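Local coordinates for 2-nitropropane dioxygenase (Streptomyces ansochromogenes, PDB 3BW2), which probably oxidises alkyl nitronates such as propionate 3-nitronate with molecular oxygen, using bound flavin mononucleotide as cofactor, at residues 153-158 and 197-202; 267-272 and 288-293. All coordinates share one frame; numbering follows the deposited sequence.

Interaction 1: residues 153-158 and 197-202; sequences TTPEEA and LSLLAQ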
# COMPACT_ATOMS: atom_id res chain seq x y z
N THR A 153 -2.42 3.83 12.03
CA THR A 153 -2.11 3.82 10.61
C THR A 153 -0.68 4.30 10.31
O THR A 153 -0.24 4.29 9.15
CB THR A 153 -3.12 4.68 9.81
OG1 THR A 153 -3.00 6.05 10.21
CG2 THR A 153 -4.55 4.20 10.07
N THR A 154 0.02 4.72 11.36
CA THR A 154 1.40 5.20 11.25
C THR A 154 2.18 4.73 12.48
O THR A 154 1.59 4.34 13.49
CB THR A 154 1.48 6.75 11.26
OG1 THR A 154 1.01 7.23 12.53
CG2 THR A 154 0.64 7.34 10.15
N PRO A 155 3.51 4.75 12.40
CA PRO A 155 4.26 4.31 13.58
C PRO A 155 4.03 5.27 14.76
O PRO A 155 4.08 4.86 15.92
CB PRO A 155 5.71 4.27 13.09
CG PRO A 155 5.73 5.21 11.92
CD PRO A 155 4.41 4.96 11.25
N GLU A 156 3.74 6.53 14.46
CA GLU A 156 3.49 7.51 15.52
C GLU A 156 2.22 7.11 16.27
O GLU A 156 2.20 7.09 17.49
CB GLU A 156 3.31 8.92 14.94
CG GLU A 156 4.59 9.58 14.44
CD GLU A 156 5.18 8.89 13.23
OE1 GLU A 156 4.41 8.52 12.31
OE2 GLU A 156 6.42 8.73 13.19
N GLU A 157 1.16 6.81 15.52
CA GLU A 157 -0.10 6.41 16.14
C GLU A 157 0.08 5.11 16.92
O GLU A 157 -0.52 4.93 17.99
CB GLU A 157 -1.20 6.25 15.08
CG GLU A 157 -1.61 7.57 14.45
CD GLU A 157 -2.72 7.42 13.42
OE1 GLU A 157 -2.95 6.29 12.95
OE2 GLU A 157 -3.35 8.44 13.06
N ALA A 158 0.90 4.20 16.41
CA ALA A 158 1.13 2.93 17.09
C ALA A 158 1.82 3.17 18.43
O ALA A 158 1.51 2.51 19.42
CB ALA A 158 1.98 2.01 16.22
N LEU A 197 2.57 -3.72 4.10
CA LEU A 197 3.87 -4.35 4.28
C LEU A 197 4.90 -3.37 4.85
O LEU A 197 5.77 -3.75 5.63
CB LEU A 197 4.38 -4.93 2.96
CG LEU A 197 5.72 -5.68 3.01
CD1 LEU A 197 5.67 -6.79 4.05
CD2 LEU A 197 6.04 -6.25 1.64
N SER A 198 4.78 -2.11 4.46
CA SER A 198 5.70 -1.10 4.95
C SER A 198 5.28 -0.66 6.36
O SER A 198 6.11 -0.56 7.26
CB SER A 198 5.71 0.09 4.00
OG SER A 198 6.70 1.03 4.38
N LEU A 199 3.99 -0.42 6.55
CA LEU A 199 3.48 -0.01 7.86
C LEU A 199 3.80 -1.05 8.93
O LEU A 199 4.20 -0.71 10.05
CB LEU A 199 1.97 0.23 7.81
CG LEU A 199 1.32 0.56 9.16
CD1 LEU A 199 1.93 1.85 9.73
CD2 LEU A 199 -0.19 0.72 8.99
N LEU A 200 3.60 -2.32 8.59
CA LEU A 200 3.86 -3.40 9.54
C LEU A 200 5.30 -3.39 10.05
O LEU A 200 5.53 -3.49 11.26
CB LEU A 200 3.55 -4.76 8.90
CG LEU A 200 3.83 -5.99 9.76
CD1 LEU A 200 3.12 -5.87 11.10
CD2 LEU A 200 3.37 -7.24 9.02
N ALA A 201 6.25 -3.27 9.13
CA ALA A 201 7.66 -3.26 9.51
C ALA A 201 7.99 -2.06 10.40
O ALA A 201 8.72 -2.19 11.38
CB ALA A 201 8.54 -3.24 8.26
N GLN A 202 7.44 -0.90 10.05
CA GLN A 202 7.67 0.32 10.81
C GLN A 202 7.08 0.20 12.22
O GLN A 202 7.73 0.56 13.21
CB GLN A 202 7.03 1.53 10.11
CG GLN A 202 7.68 1.93 8.78
CD GLN A 202 6.99 3.13 8.15
OE1 GLN A 202 6.92 4.21 8.74
NE2 GLN A 202 6.46 2.94 6.95

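Interaction 2: residues 267-272 and 288-293; sequences TRAFTG and PYAPAA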
# COMPACT_ATOMS: atom_id res chain seq x y z
N THR A 267 -12.40 7.78 0.15
CA THR A 267 -13.24 8.95 -0.05
C THR A 267 -13.96 9.38 1.22
O THR A 267 -14.16 8.57 2.13
CB THR A 267 -14.30 8.70 -1.14
OG1 THR A 267 -15.06 9.89 -1.36
CG2 THR A 267 -15.24 7.57 -0.73
N ARG A 268 -14.34 10.65 1.27
CA ARG A 268 -15.08 11.19 2.41
C ARG A 268 -16.52 11.40 1.97
O ARG A 268 -17.35 11.89 2.73
CB ARG A 268 -14.48 12.53 2.85
CG ARG A 268 -13.09 12.45 3.49
CD ARG A 268 -12.76 13.74 4.26
NE ARG A 268 -11.44 13.70 4.89
CZ ARG A 268 -10.29 13.87 4.25
NH1 ARG A 268 -10.28 14.09 2.94
NH2 ARG A 268 -9.14 13.79 4.91
N ALA A 269 -16.82 11.02 0.73
CA ALA A 269 -18.16 11.19 0.16
C ALA A 269 -19.33 10.71 1.02
O ALA A 269 -20.34 11.40 1.14
CB ALA A 269 -18.23 10.52 -1.21
N PHE A 270 -19.20 9.54 1.61
CA PHE A 270 -20.28 8.98 2.40
C PHE A 270 -20.35 9.36 3.88
O PHE A 270 -21.44 9.45 4.44
CB PHE A 270 -20.25 7.45 2.30
CG PHE A 270 -20.38 6.93 0.89
CD1 PHE A 270 -21.62 6.93 0.25
CD2 PHE A 270 -19.27 6.46 0.20
CE1 PHE A 270 -21.74 6.47 -1.05
CE2 PHE A 270 -19.38 6.00 -1.11
CZ PHE A 270 -20.62 6.00 -1.74
N THR A 271 -19.20 9.58 4.50
CA THR A 271 -19.20 9.85 5.94
C THR A 271 -18.40 11.06 6.42
O THR A 271 -18.48 11.42 7.60
CB THR A 271 -18.67 8.63 6.69
OG1 THR A 271 -17.28 8.46 6.39
CG2 THR A 271 -19.41 7.37 6.26
N GLY A 272 -17.63 11.69 5.54
CA GLY A 272 -16.85 12.83 5.95
C GLY A 272 -15.48 12.44 6.50
O GLY A 272 -14.75 13.30 6.99
N PRO A 288 -15.02 14.14 -4.90
CA PRO A 288 -14.12 15.29 -5.07
C PRO A 288 -14.45 16.51 -4.21
O PRO A 288 -13.60 17.37 -3.99
CB PRO A 288 -14.25 15.61 -6.56
CG PRO A 288 -14.62 14.30 -7.17
CD PRO A 288 -15.63 13.77 -6.19
N TYR A 289 -15.68 16.59 -3.71
CA TYR A 289 -16.08 17.75 -2.93
C TYR A 289 -16.44 17.48 -1.48
O TYR A 289 -16.78 18.40 -0.74
CB TYR A 289 -17.26 18.42 -3.65
CG TYR A 289 -17.04 18.48 -5.15
CD1 TYR A 289 -16.11 19.37 -5.69
CD2 TYR A 289 -17.69 17.60 -6.01
CE1 TYR A 289 -15.83 19.37 -7.06
CE2 TYR A 289 -17.42 17.59 -7.38
CZ TYR A 289 -16.48 18.47 -7.89
OH TYR A 289 -16.18 18.45 -9.24
N ALA A 290 -16.37 16.21 -1.07
CA ALA A 290 -16.70 15.83 0.29
C ALA A 290 -15.76 16.46 1.31
O ALA A 290 -14.54 16.31 1.22
CB ALA A 290 -16.68 14.32 0.43
N PRO A 291 -16.32 17.16 2.31
CA PRO A 291 -15.53 17.81 3.35
C PRO A 291 -15.16 16.88 4.50
O PRO A 291 -15.79 15.84 4.69
CB PRO A 291 -16.45 18.94 3.81
CG PRO A 291 -17.80 18.27 3.75
CD PRO A 291 -17.74 17.52 2.43
N ALA A 292 -14.14 17.25 5.26
CA ALA A 292 -13.71 16.47 6.41
C ALA A 292 -14.64 16.86 7.55
O ALA A 292 -14.39 17.83 8.26
CB ALA A 292 -12.26 16.79 6.76
N ALA A 293 -15.72 16.11 7.71
CA ALA A 293 -16.70 16.40 8.76
C ALA A 293 -17.41 15.13 9.19
O ALA A 293 -18.49 14.82 8.71
CB ALA A 293 -17.71 17.43 8.26
O HOH W 1 -12.33 14.92 0.84

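Interaction 1: residues 153-158 and 197-202
The two methyls of L199 lie against the carbonyl oxygen of T153. CD1 of L199 lies 3.3 Å from T153 O, and CD2 of L199 lies 3.6 Å from the same oxygen. CG of L199 anti to the backbone N (chi1 176°), together with chi2 of 60°, puts both methyls there. The side chain of T153 turns away from this helix and packs on Q172, which binds FMN. T153 N and T153 OG1 both donate to E157 OE1. The backbone N meets this oxygen nearly along its C-O axis, the hydroxyl from above the carboxylate plane. T154 also rests on L199, with T154 CA 3.7 Å from CD1 of L199. T154 is the N-cap of helix 155-163: its OG1 accepts from E157 N (3.0 Å). The CG-CD side of the P155 ring meets the amide oxygen of Q202 obliquely, with P155 CG 3.5 Å from Q202 OE1. Q202 NE2 bonds back to S198 OG (3.2 Å), which limits rotation of the amide. E156 points away, and its OE2 forms a salt bridge with R326 of the second subunit. No hydrogen bond crosses this contact. It joins the start of helix 155-163 to helix 196-206; these helices follow the neighbouring parallel strands 147-152 and 168-172. This is the outer helix packing of a TIM barrel, with the side chain of T153 about 8 Å from bound FMN.

Interaction 2: residues 267-272 and 288-293
G272 meets A292 and A293 with bare backbone, where a side chain would not fit. A CB on G272 would run into A293 O, and the positive phi (88°) would also press it against the carbonyl of T271. Without it, G272 CA sits 3.4 Å from P291 O in a CA-H...O contact. G272 O faces A292 CA in a second one and takes a weak hydrogen bond from A293 N (3.1 Å, 129°). The methyl of A290 packs tightly on the backbone at the other end of the turn. Its CB is 3.3 Å from both R268 C and A269 N. Segment 267-272 begins with an ST turn, T267 OG1 accepting from A269 N. It lies in the loop of the β-hairpin formed by strands 264-267 and 275-278, outside the parallel strands of the TIM barrel. R268 runs extended from CG to NE alongside 290-292, and its CD comes 3.6 Å from A292 CA. R268 NH1 donates to water 1 (3.0 Å), which in turn donates to A290 O (2.6 Å). R268 NH2 forms salt bridges with D185 and D190. An alanine at R268 would probably leave D185 and D190 without these salt bridges, open a gap beside A292 and lose the water bridge to A290 O. T271 OG1 bonds to NE2 of H179. Y85 of helix 81-88 lies against A290 and P291, and its OH bonds to A269 O.

Overall arrangement
From the N terminus, the chain builds five of the eight barrel strands before interaction 1 opens at the end of strand 147-152. Interaction 1 closes a loop of 38 residues that contains strands 168-172 and 178-179. The chain then adds the last two barrel strands, 211-214 and 233-236. Interaction 2 follows and closes a loop of 15 residues, with strand 275-278 and helix 281-286. The loops neither nest nor cross. The centres of interactions 1 and 2 are about 25 Å apart, and the two contacts do not touch. Yet their loops meet: strand 178-179 pairs with strand 275-278. Interaction 1 ties helices 155-163 and 196-206 together; interaction 2 ties the hairpin to the loop before helix 296-311.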